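Local structure of uncharacterized protein (Kutzneria albida DSM 43870, 5M6Q) at residues A1-P5 / A24-Y28. The protein probably catalyses, as a microbial transglutaminase, the acyl transfer that joins glutamine side chains of proteins to amine groups. Residues are numbered along the deposited sequence; the frame is centred on the assembly and turned at random.
Sequences APLAP and AWERY
L3 is the bump of this contact, and the shallow hollow it enters is formed by A24, W25 and Y28 on the last turn of helix 18-28. Here an irregular N-terminal segment packs against that turn in the microbial transglutaminase fold, close to the strand 13-17 edge of its antiparallel sheet. With CG anti to the backbone N (chi1 -174°), the leucine points its isobutyl group into the hollow and spreads its branches over two residues. L3 CD1 lies 3.7 Å from W25 CA and also touches CD1 of the indole, while L3 CD2 rests against the methyl of A24, 3.8 Å from its CB. The third wall is the Y28 ring: L3 CB sits over one face, 4.2 Å from the centroid and 24° off the ring normal, a CH-pi contact displaced toward the rim. Y28 CG is likewise anti to its N (chi1 178°), which lays the ring alongside the chain of residues 1-3, where A1 O meets the ring edge near its plane, 3.3 Å from Y28 CD1. An alanine here would remove CG and both methyl branches and would probably leave a gap beside A24 and W25, keeping chiefly the CB contact with tyrosine. Beyond these two segments, W186 of strand 184-188 also touches the leucine side chain, and W16 of strand 13-17 packs on A24, so the leucine lies between helix and sheet. No direct hydrogen bond crosses the contact; polar linkage runs through water at L3 O. Water 1 lies within hydrogen-bonding reach of both L3 O and A24 O, 2.9 Å from the latter, though it has more acceptors near it than protons to give. Water 2, lying in the plane of the R27 guanidinium at its edge, donates to L3 O and accepts from R27 NH2, 2.8 Å from that nitrogen.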
loop_
_atom_site.group_PDB
_atom_site.type_symbol
_atom_site.label_atom_id
_atom_site.label_comp_id
_atom_site.label_asym_id
_atom_site.label_seq_id
_atom_site.Cartn_x
_atom_site.Cartn_y
_atom_site.Cartn_z
ATOM N N ALA A 1 13.542 -17.086 -2.153
ATOM C CA ALA A 1 12.601 -17.670 -3.112
ATOM C C ALA A 1 11.263 -16.930 -3.078
ATOM O O ALA A 1 10.545 -16.989 -2.075
ATOM C CB ALA A 1 12.393 -19.151 -2.822
ATOM N N PRO A 2 10.923 -16.238 -4.175
ATOM C CA PRO A 2 9.743 -15.362 -4.216
ATOM C C PRO A 2 8.409 -16.101 -4.036
ATOM O O PRO A 2 8.331 -17.321 -4.196
ATOM C CB PRO A 2 9.833 -14.725 -5.610
ATOM C CG PRO A 2 10.697 -15.672 -6.413
ATOM C CD PRO A 2 11.687 -16.199 -5.434
ATOM N N LEU A 3 7.371 -15.353 -3.683
ATOM C CA LEU A 3 6.060 -15.935 -3.454
ATOM C C LEU A 3 5.570 -16.615 -4.731
ATOM O O LEU A 3 5.015 -17.716 -4.699
ATOM C CB LEU A 3 5.073 -14.858 -2.987
ATOM C CG LEU A 3 3.673 -15.329 -2.563
ATOM C CD1 LEU A 3 3.107 -14.448 -1.457
ATOM C CD2 LEU A 3 2.734 -15.326 -3.745
ATOM N N ALA A 4 5.797 -15.938 -5.852
ATOM C CA ALA A 4 5.388 -16.411 -7.162
ATOM C C ALA A 4 6.470 -16.056 -8.157
ATOM O O ALA A 4 7.233 -15.131 -7.927
ATOM C CB ALA A 4 4.059 -15.789 -7.574
ATOM N N PRO A 5 6.537 -16.784 -9.277
ATOM C CA PRO A 5 7.518 -16.380 -10.282
ATOM C C PRO A 5 7.119 -15.061 -10.937
ATOM O O PRO A 5 5.967 -14.632 -10.825
ATOM C CB PRO A 5 7.486 -17.535 -11.290
ATOM C CG PRO A 5 6.140 -18.119 -11.146
ATOM C CD PRO A 5 5.782 -17.981 -9.686
ATOM N N ALA A 24 0.562 -20.334 -2.006
ATOM C CA ALA A 24 1.834 -19.706 -2.335
ATOM C C ALA A 24 2.266 -18.797 -1.192
ATOM O O ALA A 24 3.428 -18.804 -0.791
ATOM C CB ALA A 24 1.745 -18.942 -3.631
ATOM N N TRP A 25 1.318 -18.033 -0.660
ATOM C CA TRP A 25 1.568 -17.152 0.473
ATOM C C TRP A 25 2.104 -17.926 1.681
ATOM O O TRP A 25 3.038 -17.493 2.343
ATOM C CB TRP A 25 0.280 -16.417 0.846
ATOM C CG TRP A 25 0.430 -15.302 1.844
ATOM C CD1 TRP A 25 0.573 -13.971 1.571
ATOM C CD2 TRP A 25 0.440 -15.421 3.270
ATOM N NE1 TRP A 25 0.667 -13.258 2.736
ATOM C CE2 TRP A 25 0.586 -14.121 3.795
ATOM C CE3 TRP A 25 0.324 -16.499 4.155
ATOM C CZ2 TRP A 25 0.638 -13.866 5.171
ATOM C CZ3 TRP A 25 0.375 -16.247 5.520
ATOM C CH2 TRP A 25 0.532 -14.939 6.014
ATOM N N GLU A 26 1.509 -19.075 1.961
ATOM C CA GLU A 26 1.931 -19.867 3.110
ATOM C C GLU A 26 3.313 -20.473 2.912
ATOM O O GLU A 26 4.078 -20.582 3.872
ATOM C CB GLU A 26 0.906 -20.962 3.411
ATOM C CG GLU A 26 -0.389 -20.399 3.961
ATOM C CD GLU A 26 -1.496 -21.434 4.045
ATOM O OE1 GLU A 26 -1.343 -22.525 3.456
ATOM O OE2 GLU A 26 -2.523 -21.151 4.694
ATOM N N ARG A 27 3.641 -20.856 1.681
ATOM C CA ARG A 27 4.982 -21.358 1.394
ATOM C C ARG A 27 6.010 -20.270 1.619
ATOM O O ARG A 27 7.094 -20.523 2.132
ATOM C CB ARG A 27 5.106 -21.872 -0.048
ATOM C CG ARG A 27 4.465 -23.226 -0.309
ATOM C CD ARG A 27 4.946 -23.841 -1.638
ATOM N NE ARG A 27 4.664 -22.996 -2.806
ATOM C CZ ARG A 27 3.473 -22.918 -3.408
ATOM N NH1 ARG A 27 2.444 -23.628 -2.946
ATOM N NH2 ARG A 27 3.305 -22.123 -4.465
ATOM N N TYR A 28 5.668 -19.054 1.210
ATOM C CA TYR A 28 6.607 -17.932 1.233
ATOM C C TYR A 28 6.838 -17.418 2.650
ATOM O O TYR A 28 7.973 -17.174 3.038
ATOM C CB TYR A 28 6.095 -16.805 0.326
ATOM C CG TYR A 28 6.936 -15.545 0.282
ATOM C CD1 TYR A 28 8.130 -15.494 -0.435
ATOM C CD2 TYR A 28 6.514 -14.391 0.927
ATOM C CE1 TYR A 28 8.883 -14.326 -0.492
ATOM C CE2 TYR A 28 7.257 -13.225 0.880
ATOM C CZ TYR A 28 8.437 -13.192 0.172
ATOM O OH TYR A 28 9.160 -12.018 0.139
HETATM O O HOH W 1 5.385 -19.524 -2.753
HETATM O O HOH W 2 4.237 -20.036 -6.129
#